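Local coordinates for protein uncharacterized metal-dependent hydrolase (Pyrococcus furiosus, PDB 3ICJ) that binds zinc and probably hydrolyses carbon-nitrogen bonds other than peptide bonds, as a member of the amidohydrolase family whose substrate is unknown, at residues M94-S100 and Y470-A475; Q228-L232 and R260-N264; G235-V239 and A492-I496. All coordinates share one frame; numbering follows the deposited sequence. Where two conformers were deposited one is given.

Contact 1 (M94-S100 and Y470-A475)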
ATOM      1  N   MET A  94     -16.464  12.756  -8.007  1.00 33.98           N
ATOM      2  CA  MET A  94     -15.012  13.071  -8.027  1.00 29.97           C
ATOM      3  C   MET A  94     -14.217  11.882  -8.600  1.00 35.73           C
ATOM      4  O   MET A  94     -14.726  10.747  -8.594  1.00 34.81           O
ATOM      5  CB  MET A  94     -14.524  13.461  -6.602  1.00 33.44           C
ATOM      6  CG  MET A  94     -14.453  12.313  -5.541  1.00 33.43           C
ATOM      7  SD  MET A  94     -13.589  12.756  -3.980  1.00 28.99           S
ATOM      8  CE  MET A  94     -11.891  12.381  -4.441  1.00 36.58           C
ATOM      9  N   PRO A  95     -12.969  12.117  -9.086  1.00 30.55           N
ATOM     10  CA  PRO A  95     -12.141  10.981  -9.498  1.00 34.29           C
ATOM     11  C   PRO A  95     -11.981  10.022  -8.321  1.00 36.12           C
ATOM     12  O   PRO A  95     -11.873  10.472  -7.158  1.00 31.09           O
ATOM     13  CB  PRO A  95     -10.790  11.635  -9.848  1.00 33.67           C
ATOM     14  CG  PRO A  95     -11.140  13.070 -10.160  1.00 36.85           C
ATOM     15  CD  PRO A  95     -12.232  13.396  -9.187  1.00 34.04           C
ATOM     16  N   ALA A  96     -12.028   8.719  -8.608  1.00 36.53           N
ATOM     17  CA  ALA A  96     -11.850   7.721  -7.576  1.00 35.24           C
ATOM     18  C   ALA A  96     -10.440   7.801  -6.985  1.00 37.81           C
ATOM     19  O   ALA A  96      -9.501   8.297  -7.631  1.00 34.71           O
ATOM     20  CB  ALA A  96     -12.145   6.316  -8.112  1.00 29.00           C
ATOM     21  N   PHE A  97     -10.316   7.356  -5.739  1.00 32.18           N
ATOM     22  CA  PHE A  97      -9.024   7.340  -5.069  1.00 34.26           C
ATOM     23  C   PHE A  97      -8.076   6.371  -5.758  1.00 31.05           C
ATOM     24  O   PHE A  97      -8.504   5.376  -6.343  1.00 35.27           O
ATOM     25  CB  PHE A  97      -9.178   6.992  -3.590  1.00 32.46           C
ATOM     26  CG  PHE A  97      -9.861   8.070  -2.792  1.00 37.04           C
ATOM     27  CD1 PHE A  97      -9.198   9.245  -2.486  1.00 42.16           C
ATOM     28  CD2 PHE A  97     -11.186   7.912  -2.373  1.00 34.77           C
ATOM     29  CE1 PHE A  97      -9.834  10.272  -1.768  1.00 36.32           C
ATOM     30  CE2 PHE A  97     -11.826   8.929  -1.622  1.00 35.43           C
ATOM     31  CZ  PHE A  97     -11.141  10.109  -1.336  1.00 37.02           C
ATOM     32  N   PHE A  98      -6.796   6.694  -5.682  1.00 34.41           N
ATOM     33  CA  PHE A  98      -5.737   5.901  -6.259  1.00 34.83           C
ATOM     34  C   PHE A  98      -4.746   5.776  -5.114  1.00 38.03           C
ATOM     35  O   PHE A  98      -4.096   6.761  -4.750  1.00 35.27           O
ATOM     36  CB  PHE A  98      -5.129   6.670  -7.453  1.00 36.52           C
ATOM     37  CG  PHE A  98      -4.187   5.856  -8.339  1.00 39.93           C
ATOM     38  CD1 PHE A  98      -4.270   5.969  -9.720  1.00 39.03           C
ATOM     39  CD2 PHE A  98      -3.243   4.971  -7.804  1.00 33.98           C
ATOM     40  CE1 PHE A  98      -3.410   5.239 -10.563  1.00 40.47           C
ATOM     41  CE2 PHE A  98      -2.381   4.233  -8.637  1.00 42.41           C
ATOM     42  CZ  PHE A  98      -2.474   4.363 -10.019  1.00 36.73           C
ATOM     43  N   ASP A  99      -4.652   4.576  -4.531  1.00 33.58           N
ATOM     44  CA  ASP A  99      -3.682   4.293  -3.477  1.00 37.30           C
ATOM     45  C   ASP A  99      -2.370   3.830  -4.119  1.00 39.89           C
ATOM     46  O   ASP A  99      -2.276   2.724  -4.656  1.00 36.50           O
ATOM     47  CB  ASP A  99      -4.251   3.222  -2.518  1.00 41.37           C
ATOM     48  CG  ASP A  99      -3.445   3.080  -1.225  1.00 41.93           C
ATOM     49  OD1 ASP A  99      -2.211   3.043  -1.273  1.00 39.09           O
ATOM     50  OD2 ASP A  99      -4.041   2.960  -0.139  1.00 44.41           O
ATOM     51  N   SER A 100      -1.336   4.665  -4.067  1.00 34.58           N
ATOM     52  CA  SER A 100      -0.149   4.371  -4.870  1.00 34.08           C
ATOM     53  C   SER A 100       0.793   3.303  -4.272  1.00 36.32           C
ATOM     54  O   SER A 100       1.761   2.921  -4.915  1.00 36.81           O
ATOM     55  CB  SER A 100       0.608   5.654  -5.214  1.00 34.93           C
ATOM     56  OG  SER A 100       0.757   6.479  -4.078  1.00 41.87           O
ATOM     57  N   TYR A 470      -4.169  12.277  -3.602  1.00 35.91           N
ATOM     58  CA  TYR A 470      -4.756  10.956  -3.453  1.00 35.07           C
ATOM     59  C   TYR A 470      -5.499  10.484  -4.705  1.00 35.70           C
ATOM     60  O   TYR A 470      -6.062   9.412  -4.722  1.00 32.76           O
ATOM     61  CB  TYR A 470      -5.700  10.950  -2.258  1.00 39.41           C
ATOM     62  CG  TYR A 470      -5.631   9.741  -1.366  1.00 38.28           C
ATOM     63  CD1 TYR A 470      -5.725   9.869  -0.003  1.00 35.95           C
ATOM     64  CD2 TYR A 470      -5.494   8.478  -1.887  1.00 41.17           C
ATOM     65  CE1 TYR A 470      -5.689   8.779   0.807  1.00 43.09           C
ATOM     66  CE2 TYR A 470      -5.450   7.388  -1.083  1.00 43.27           C
ATOM     67  CZ  TYR A 470      -5.549   7.542   0.265  1.00 43.29           C
ATOM     68  OH  TYR A 470      -5.509   6.455   1.070  1.00 42.57           O
ATOM     69  N   THR A 471      -5.481  11.301  -5.747  1.00 34.15           N
ATOM     70  CA  THR A 471      -6.041  10.946  -7.031  1.00 31.98           C
ATOM     71  C   THR A 471      -5.017  11.032  -8.167  1.00 31.36           C
ATOM     72  O   THR A 471      -4.390  10.053  -8.509  1.00 34.75           O
ATOM     73  CB  THR A 471      -7.298  11.780  -7.345  1.00 33.74           C
ATOM     74  OG1 THR A 471      -7.002  13.164  -7.203  1.00 36.63           O
ATOM     75  CG2 THR A 471      -8.425  11.432  -6.413  1.00 33.52           C
ATOM     76  N   HIS A 472      -4.847  12.215  -8.737  1.00 32.41           N
ATOM     77  CA  HIS A 472      -3.912  12.410  -9.826  1.00 33.73           C
ATOM     78  C   HIS A 472      -2.467  12.296  -9.362  1.00 35.32           C
ATOM     79  O   HIS A 472      -1.619  11.849 -10.091  1.00 33.36           O
ATOM     80  CB  HIS A 472      -4.145  13.747 -10.539  1.00 34.30           C
ATOM     81  CG  HIS A 472      -3.431  13.870 -11.849  1.00 42.48           C
ATOM     82  ND1 HIS A 472      -2.603  14.924 -12.150  1.00 47.42           N
ATOM     83  CD2 HIS A 472      -3.416  13.065 -12.935  1.00 34.17           C
ATOM     84  CE1 HIS A 472      -2.121  14.770 -13.366  1.00 41.45           C
ATOM     85  NE2 HIS A 472      -2.596  13.647 -13.861  1.00 44.29           N
ATOM     86  N   GLY A 473      -2.211  12.691  -8.129  1.00 33.29           N
ATOM     87  CA  GLY A 473      -0.855  12.658  -7.582  1.00 31.80           C
ATOM     88  C   GLY A 473      -0.342  11.231  -7.602  1.00 36.01           C
ATOM     89  O   GLY A 473       0.701  10.929  -8.183  1.00 35.34           O
ATOM     90  N   SER A 474      -1.125  10.346  -6.992  1.00 36.20           N
ATOM     91  CA  SER A 474      -0.871   8.924  -7.006  1.00 36.63           C
ATOM     92  C   SER A 474      -0.733   8.329  -8.412  1.00 41.58           C
ATOM     93  O   SER A 474       0.178   7.537  -8.660  1.00 40.16           O
ATOM     94  CB  SER A 474      -1.978   8.222  -6.246  1.00 37.08           C
ATOM     95  OG  SER A 474      -1.766   8.325  -4.850  1.00 44.61           O
ATOM     96  N   ALA A 475      -1.621   8.722  -9.320  1.00 39.04           N
ATOM     97  CA  ALA A 475      -1.561   8.272 -10.703  1.00 35.92           C
ATOM     98  C   ALA A 475      -0.244   8.634 -11.366  1.00 36.10           C
ATOM     99  O   ALA A 475       0.381   7.792 -12.012  1.00 37.47           O
ATOM    100  CB  ALA A 475      -2.733   8.839 -11.503  1.00 35.13           C
TER
HETATM  101  O   HOH W   1      -6.385   4.017   0.213  1.00 43.97           O
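Phe-97 presents its ring edge to the face of Tyr-470 in a T-shaped pair, the centroids 5.2 Å apart and the planes at 70°. CD1 of Phe-97 does the touching, 3.8 Å from CG of Tyr-470, and Trp-443 meets the same phenylalanine in a second edge-to-face pair. Phe-98 behaves differently: its ring has one face turned to the backbone of Ser-474 and Ala-475, so that CA of Ala-475 sits 3.9 Å from the ring centroid in a CH-pi contact. With CG anti to the backbone N (chi1 -169°), the side chain brings the ring against that helical turn. The two phenylalanines belong to strand 92-102, which in the amidohydrolase barrel leads to the zinc ligands His-101 and His-103; helix 463-477 packs on it, the axes of 97-99 and 470-475 running at 42° to each other. Between the rings the backbones join directly, N of Phe-98 donating to O of Tyr-470 (3.0 Å). The hydroxyl of Ser-474 lies 2.8 Å from O of Phe-98, and Thr-471 sets its methyl CG2 against the carbonyl oxygens of Pro-95 and Ala-96, while its OG1 bonds back to Leu-467. At the zinc-ward end, OD2 of Asp-99 accepts a hydrogen bond from a water at 2.6 Å, which itself accepts one from OH of Tyr-470; Thr-433 also bonds to OD2.

Contact 2 (Q228-L232 and R260-N264)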
ATOM      1  N   GLN A 228      -9.713  -6.373  -2.692  1.00 34.02           N
ATOM      2  CA  GLN A 228     -10.331  -5.615  -3.772  1.00 35.57           C
ATOM      3  C   GLN A 228     -11.759  -5.182  -3.413  1.00 35.88           C
ATOM      4  O   GLN A 228     -12.115  -4.017  -3.608  1.00 37.93           O
ATOM      5  CB  GLN A 228     -10.287  -6.423  -5.067  1.00 38.36           C
ATOM      6  CG  GLN A 228     -11.271  -6.005  -6.118  1.00 37.39           C
ATOM      7  CD  GLN A 228     -11.074  -6.817  -7.385  1.00 42.45           C
ATOM      8  OE1 GLN A 228     -10.249  -6.468  -8.218  1.00 45.01           O
ATOM      9  NE2 GLN A 228     -11.827  -7.912  -7.527  1.00 37.93           N
ATOM     10  N   GLU A 229     -12.550  -6.102  -2.861  1.00 32.14           N
ATOM     11  CA  GLU A 229     -13.893  -5.767  -2.357  1.00 38.27           C
ATOM     12  C   GLU A 229     -13.884  -4.688  -1.281  1.00 37.04           C
ATOM     13  O   GLU A 229     -14.727  -3.797  -1.290  1.00 33.98           O
ATOM     14  CB  GLU A 229     -14.645  -7.007  -1.850  1.00 42.13           C
ATOM     15  CG  GLU A 229     -15.114  -7.928  -2.962  1.00 51.88           C
ATOM     16  CD  GLU A 229     -15.916  -7.201  -4.062  1.00 61.64           C
ATOM     17  OE1 GLU A 229     -16.898  -6.504  -3.741  1.00 60.19           O
ATOM     18  OE2 GLU A 229     -15.571  -7.330  -5.254  1.00 59.03           O
ATOM     19  N   HIS A 230     -12.894  -4.754  -0.387  1.00 29.37           N
ATOM     20  CA  HIS A 230     -12.765  -3.806   0.710  1.00 35.72           C
ATOM     21  C   HIS A 230     -12.394  -2.428   0.156  1.00 34.23           C
ATOM     22  O   HIS A 230     -13.029  -1.433   0.515  1.00 32.17           O
ATOM     23  CB  HIS A 230     -11.722  -4.323   1.704  1.00 38.19           C
ATOM     24  CG  HIS A 230     -11.429  -3.394   2.842  1.00 39.04           C
ATOM     25  ND1 HIS A 230     -12.288  -3.216   3.905  1.00 37.18           N
ATOM     26  CD2 HIS A 230     -10.342  -2.626   3.102  1.00 40.36           C
ATOM     27  CE1 HIS A 230     -11.753  -2.368   4.764  1.00 42.96           C
ATOM     28  NE2 HIS A 230     -10.576  -1.987   4.296  1.00 42.49           N
ATOM     29  N   LEU A 231     -11.415  -2.391  -0.750  1.00 33.45           N
ATOM     30  CA  LEU A 231     -10.924  -1.145  -1.328  1.00 31.67           C
ATOM     31  C   LEU A 231     -11.978  -0.415  -2.171  1.00 34.85           C
ATOM     32  O   LEU A 231     -12.122   0.818  -2.061  1.00 35.19           O
ATOM     33  CB  LEU A 231      -9.658  -1.387  -2.158  1.00 34.66           C
ATOM     34  CG  LEU A 231      -8.431  -1.679  -1.287  1.00 34.50           C
ATOM     35  CD1 LEU A 231      -7.335  -2.305  -2.133  1.00 35.77           C
ATOM     36  CD2 LEU A 231      -7.918  -0.438  -0.569  1.00 36.68           C
ATOM     37  N   LEU A 232     -12.700  -1.177  -2.997  1.00 33.62           N
ATOM     38  CA  LEU A 232     -13.785  -0.641  -3.819  1.00 35.11           C
ATOM     39  C   LEU A 232     -14.896   0.007  -2.991  1.00 40.26           C
ATOM     40  O   LEU A 232     -15.354   1.101  -3.337  1.00 35.63           O
ATOM     41  CB  LEU A 232     -14.358  -1.707  -4.763  1.00 39.25           C
ATOM     42  CG  LEU A 232     -13.482  -2.127  -5.960  1.00 38.85           C
ATOM     43  CD1 LEU A 232     -14.157  -3.293  -6.662  1.00 39.80           C
ATOM     44  CD2 LEU A 232     -13.217  -0.968  -6.930  1.00 34.76           C
ATOM     45  N   ARG A 260     -12.065 -11.366 -13.197  1.00 36.51           N
ATOM     46  CA  ARG A 260     -12.365 -11.217 -11.762  1.00 39.86           C
ATOM     47  C   ARG A 260     -11.604 -10.066 -11.091  1.00 38.30           C
ATOM     48  O   ARG A 260     -11.808  -9.780  -9.900  1.00 41.51           O
ATOM     49  CB  ARG A 260     -12.127 -12.549 -11.047  1.00 37.85           C
ATOM     50  CG  ARG A 260     -13.294 -13.511 -11.170  1.00 39.34           C
ATOM     51  CD  ARG A 260     -12.922 -14.968 -10.839  1.00 39.57           C
ATOM     52  NE  ARG A 260     -12.559 -15.209  -9.435  1.00 52.34           N
ATOM     53  CZ  ARG A 260     -12.235 -16.406  -8.920  1.00 50.27           C
ATOM     54  NH1 ARG A 260     -11.908 -16.512  -7.637  1.00 47.05           N
ATOM     55  NH2 ARG A 260     -12.230 -17.505  -9.674  1.00 47.80           N
ATOM     56  N   LEU A 261     -10.728  -9.399 -11.843  1.00 39.96           N
ATOM     57  CA  LEU A 261     -10.158  -8.132 -11.380  1.00 42.09           C
ATOM     58  C   LEU A 261     -11.126  -7.010 -11.691  1.00 40.14           C
ATOM     59  O   LEU A 261     -11.577  -6.885 -12.834  1.00 36.45           O
ATOM     60  CB  LEU A 261      -8.810  -7.827 -12.040  1.00 34.45           C
ATOM     61  CG  LEU A 261      -7.596  -8.553 -11.487  1.00 38.61           C
ATOM     62  CD1 LEU A 261      -6.319  -8.030 -12.148  1.00 40.00           C
ATOM     63  CD2 LEU A 261      -7.506  -8.481  -9.930  1.00 33.54           C
ATOM     64  N   LYS A 262     -11.427  -6.194 -10.678  1.00 39.51           N
ATOM     65  CA  LYS A 262     -12.401  -5.103 -10.809  0.50 40.36           C
ATOM     66  C   LYS A 262     -11.798  -3.723 -10.479  1.00 40.92           C
ATOM     67  O   LYS A 262     -12.523  -2.735 -10.314  1.00 46.16           O
ATOM     68  CB  LYS A 262     -13.633  -5.385  -9.936  0.50 40.26           C
ATOM     69  CG  LYS A 262     -14.444  -6.640 -10.338  0.50 46.11           C
ATOM     70  CD  LYS A 262     -15.020  -6.519 -11.751  0.50 45.26           C
ATOM     71  CE  LYS A 262     -16.095  -7.564 -12.055  0.50 49.94           C
ATOM     72  NZ  LYS A 262     -15.568  -8.960 -12.007  0.50 38.05           N
ATOM     73  N   MET A 263     -10.475  -3.655 -10.396  1.00 35.67           N
ATOM     74  CA  MET A 263      -9.781  -2.411 -10.083  1.00 37.45           C
ATOM     75  C   MET A 263      -8.487  -2.433 -10.864  1.00 37.08           C
ATOM     76  O   MET A 263      -8.048  -3.506 -11.288  1.00 35.57           O
ATOM     77  CB  MET A 263      -9.583  -2.244  -8.539  1.00 39.03           C
ATOM     78  CG  MET A 263      -8.474  -3.087  -7.815  1.00 39.83           C
ATOM     79  SD  MET A 263      -8.383  -2.923  -5.949  1.00 34.59           S
ATOM     80  CE  MET A 263      -8.703  -1.229  -5.803  1.00 32.04           C
ATOM     81  N   ASN A 264      -7.900  -1.258 -11.092  1.00 31.57           N
ATOM     82  CA  ASN A 264      -6.620  -1.132 -11.787  1.00 34.26           C
ATOM     83  C   ASN A 264      -5.464  -1.475 -10.874  1.00 37.04           C
ATOM     84  O   ASN A 264      -5.317  -0.879  -9.831  1.00 39.49           O
ATOM     85  CB  ASN A 264      -6.457   0.275 -12.330  1.00 36.03           C
ATOM     86  CG  ASN A 264      -7.603   0.668 -13.208  1.00 35.80           C
ATOM     87  OD1 ASN A 264      -7.893  -0.013 -14.206  1.00 39.49           O
ATOM     88  ND2 ASN A 264      -8.294   1.756 -12.843  1.00 33.28           N
TER
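Gln-228 reaches from helix 217-233 to the backbone of the loop at 260-264, the link that follows helix 246-257 and leads into strand 264-269. Helix, strand 236-244, helix and strand 264-269 succeed one another here as in the beta-alpha units of a TIM-type barrel, the two strands being parallel neighbours, and the contact fastens helix 217-233 to the entry of strand 264-269, the second strand after it.

Both ends of the Gln-228 amide are used: NE2 donates to O of Arg-260 at 3.0 Å, almost exactly in the amide plane, and OE1 accepts from N of Lys-262 at 2.7 Å. The second bond is nearly straight at the hydrogen (176°), yet its donor stands well above the plane of the side-chain carbonyl. A chi1 of 160° sends CG off opposite the backbone N, the extended chain beyond it carries the amide out to the loop, and the two unlike bonds fix which way round it lies. Cut back to an alanine, this position is likely to leave N of Lys-262 and O of Arg-260 without these mates and let the loop shift against the helix. The guanidinium group of Arg-260 turns to another partner, forming a salt bridge with Glu-225.

Apolar contacts run from the surface inward. Toward the surface, Leu-232 sets CD1 against CB of Lys-262, 3.9 Å away, and its CD2 approaches CB of Met-263. On the buried side Met-263 crosses Leu-231 at about a right angle; its chain bends at the thioether (chi3 -39°), which lays CE 3.8 Å from CB of Leu-231.

Contact 3 (G235-V239 and A492-I496)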
ATOM      1  N   GLY A 235     -14.071   3.443  -2.085  1.00 36.70           N
ATOM      2  CA  GLY A 235     -13.883   4.364  -3.203  1.00 37.90           C
ATOM      3  C   GLY A 235     -12.516   4.360  -3.877  1.00 33.82           C
ATOM      4  O   GLY A 235     -12.187   5.299  -4.604  1.00 37.17           O
ATOM      5  N   VAL A 236     -11.722   3.313  -3.641  1.00 30.92           N
ATOM      6  CA  VAL A 236     -10.394   3.171  -4.240  1.00 32.93           C
ATOM      7  C   VAL A 236     -10.508   2.231  -5.442  1.00 32.97           C
ATOM      8  O   VAL A 236     -10.889   1.049  -5.300  1.00 39.54           O
ATOM      9  CB  VAL A 236      -9.334   2.602  -3.214  1.00 33.00           C
ATOM     10  CG1 VAL A 236      -7.948   2.455  -3.859  1.00 39.94           C
ATOM     11  CG2 VAL A 236      -9.266   3.464  -1.956  1.00 36.26           C
ATOM     12  N   HIS A 237     -10.210   2.751  -6.625  1.00 31.79           N
ATOM     13  CA  HIS A 237     -10.372   1.977  -7.867  1.00 32.68           C
ATOM     14  C   HIS A 237      -9.056   1.599  -8.542  1.00 34.92           C
ATOM     15  O   HIS A 237      -9.077   0.902  -9.551  1.00 34.24           O
ATOM     16  CB  HIS A 237     -11.218   2.747  -8.886  1.00 34.37           C
ATOM     17  CG  HIS A 237     -12.657   2.914  -8.507  1.00 37.42           C
ATOM     18  ND1 HIS A 237     -13.625   3.227  -9.437  1.00 35.02           N
ATOM     19  CD2 HIS A 237     -13.288   2.877  -7.308  1.00 38.28           C
ATOM     20  CE1 HIS A 237     -14.797   3.340  -8.833  1.00 41.19           C
ATOM     21  NE2 HIS A 237     -14.616   3.147  -7.538  1.00 33.27           N
ATOM     22  N   SER A 238      -7.930   2.107  -8.031  1.00 35.14           N
ATOM     23  CA  SER A 238      -6.601   1.818  -8.602  1.00 37.25           C
ATOM     24  C   SER A 238      -5.574   1.743  -7.483  1.00 38.81           C
ATOM     25  O   SER A 238      -5.678   2.487  -6.499  1.00 36.04           O
ATOM     26  CB  SER A 238      -6.166   2.892  -9.630  1.00 36.58           C
ATOM     27  OG  SER A 238      -7.231   3.331 -10.463  1.00 35.10           O
ATOM     28  N   VAL A 239      -4.599   0.840  -7.615  1.00 34.04           N
ATOM     29  CA  VAL A 239      -3.598   0.612  -6.578  1.00 36.28           C
ATOM     30  C   VAL A 239      -2.218   0.383  -7.178  1.00 40.68           C
ATOM     31  O   VAL A 239      -2.086  -0.174  -8.274  1.00 37.01           O
ATOM     32  CB  VAL A 239      -3.929  -0.585  -5.620  1.00 38.51           C
ATOM     33  CG1 VAL A 239      -5.178  -0.301  -4.786  1.00 41.51           C
ATOM     34  CG2 VAL A 239      -4.098  -1.894  -6.386  1.00 37.59           C
ATOM     35  N   ALA A 492     -12.632   6.493 -16.867  1.00 37.85           N
ATOM     36  CA  ALA A 492     -13.747   6.974 -16.065  1.00 44.35           C
ATOM     37  C   ALA A 492     -13.837   6.205 -14.755  1.00 39.50           C
ATOM     38  O   ALA A 492     -14.655   5.299 -14.618  1.00 40.54           O
ATOM     39  CB  ALA A 492     -15.052   6.878 -16.852  1.00 43.98           C
ATOM     40  N   GLU A 493     -12.953   6.541 -13.819  1.00 36.23           N
ATOM     41  CA  GLU A 493     -13.000   5.994 -12.471  1.00 36.84           C
ATOM     42  C   GLU A 493     -13.495   7.127 -11.594  1.00 35.47           C
ATOM     43  O   GLU A 493     -12.800   8.119 -11.381  1.00 36.58           O
ATOM     44  CB  GLU A 493     -11.626   5.470 -12.005  1.00 38.93           C
ATOM     45  CG  GLU A 493     -10.975   4.412 -12.908  1.00 35.38           C
ATOM     46  CD  GLU A 493     -11.631   3.038 -12.851  1.00 29.72           C
ATOM     47  OE1 GLU A 493     -12.612   2.841 -12.095  1.00 36.39           O
ATOM     48  OE2 GLU A 493     -11.161   2.148 -13.576  1.00 34.16           O
ATOM     49  N   TYR A 494     -14.738   7.006 -11.148  1.00 34.22           N
ATOM     50  CA  TYR A 494     -15.365   8.061 -10.383  1.00 34.63           C
ATOM     51  C   TYR A 494     -16.109   7.501  -9.204  1.00 35.33           C
ATOM     52  O   TYR A 494     -16.522   6.331  -9.210  1.00 32.96           O
ATOM     53  CB  TYR A 494     -16.331   8.881 -11.263  1.00 34.90           C
ATOM     54  CG  TYR A 494     -17.494   8.075 -11.828  1.00 37.19           C
ATOM     55  CD1 TYR A 494     -18.692   7.941 -11.121  1.00 38.67           C
ATOM     56  CD2 TYR A 494     -17.404   7.476 -13.088  1.00 35.90           C
ATOM     57  CE1 TYR A 494     -19.755   7.214 -11.637  1.00 42.05           C
ATOM     58  CE2 TYR A 494     -18.468   6.748 -13.617  1.00 42.12           C
ATOM     59  CZ  TYR A 494     -19.636   6.622 -12.890  1.00 47.05           C
ATOM     60  OH  TYR A 494     -20.680   5.900 -13.416  1.00 53.92           O
ATOM     61  N   ILE A 495     -16.320   8.345  -8.201  1.00 35.67           N
ATOM     62  CA  ILE A 495     -17.169   7.960  -7.086  1.00 35.43           C
ATOM     63  C   ILE A 495     -18.237   9.035  -6.892  1.00 37.67           C
ATOM     64  O   ILE A 495     -18.030  10.193  -7.252  1.00 36.14           O
ATOM     65  CB  ILE A 495     -16.357   7.700  -5.777  1.00 38.15           C
ATOM     66  CG1 ILE A 495     -15.491   8.915  -5.418  1.00 39.24           C
ATOM     67  CG2 ILE A 495     -15.522   6.424  -5.916  1.00 31.55           C
ATOM     68  CD1 ILE A 495     -14.785   8.827  -4.067  1.00 42.92           C
ATOM     69  N   ILE A 496     -19.383   8.631  -6.352  1.00 34.93           N
ATOM     70  CA  ILE A 496     -20.525   9.529  -6.159  1.00 39.37           C
ATOM     71  C   ILE A 496     -20.748   9.739  -4.658  1.00 39.81           C
ATOM     72  O   ILE A 496     -20.864   8.784  -3.897  1.00 37.24           O
ATOM     73  CB  ILE A 496     -21.814   8.980  -6.840  1.00 36.48           C
ATOM     74  CG1 ILE A 496     -21.566   8.737  -8.343  1.00 37.76           C
ATOM     75  CG2 ILE A 496     -23.016   9.921  -6.609  1.00 37.74           C
ATOM     76  CD1 ILE A 496     -22.669   7.944  -9.039  1.00 42.71           C
TER
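His-237 and Glu-493 make the close polar join between these segments: ND1 donates to OE1 at 2.9 Å, with an angle of 152° at the hydrogen. The carboxylate oxygen lies near the imidazole plane, but the two flat groups stand almost perpendicular, at 87°, and OE1 is met on its anti side. The bend at chi2 of Glu-493 (-72°) folds the carboxylate back beside the ring, where OE1 also comes within 3.5 Å of CB of His-237. The other oxygen, OE2, is held by a salt bridge to Arg-289 and a hydrogen bond from Asn-264.

The tight end is buried Gly-235, which closes helix 217-233 in a Schellman motif. Its positive phi by itself calls for glycine, and a CB there would also press on CD1 of Ile-495, whose CG2 stands 3.8 Å from O of Gly-235. The looser side is formed by His-237, Glu-493 and Tyr-494, all partly exposed. There CE1 of His-237 passes 3.5 Å from O of Tyr-494, while Tyr-494 starts away from this contact and its side chain touches Leu-486 and Ile-60.

The two segments exchange no backbone bonds, because strand 92-102 lies between them, parallel to 236-244 and antiparallel to 494-497. This mixed sheet is consistent with the junction of barrel and smaller beta domain seen in amidohydrolases.

Contacts 1 and 3 share strand 92-102: contact 1 packs helix 463-477 on it, and contact 3 bridges across it between its two neighbours, with backbone bonds from Met-94 to Ile-495 and from Ala-96 to Glu-493. Contact 2 meets contact 3 along strand 236-244, where Asn-264 pairs with His-237 and Val-239, but does not touch contact 1, their nearest atoms being about 5 Å apart. Burial and chemistry change together. Contact 1 is wholly buried and rich in aromatic rings, contact 2 is partly buried and combines an amide with aliphatic packing, and contact 3, at the surface, relies on a single imidazole-carboxylate hydrogen bond.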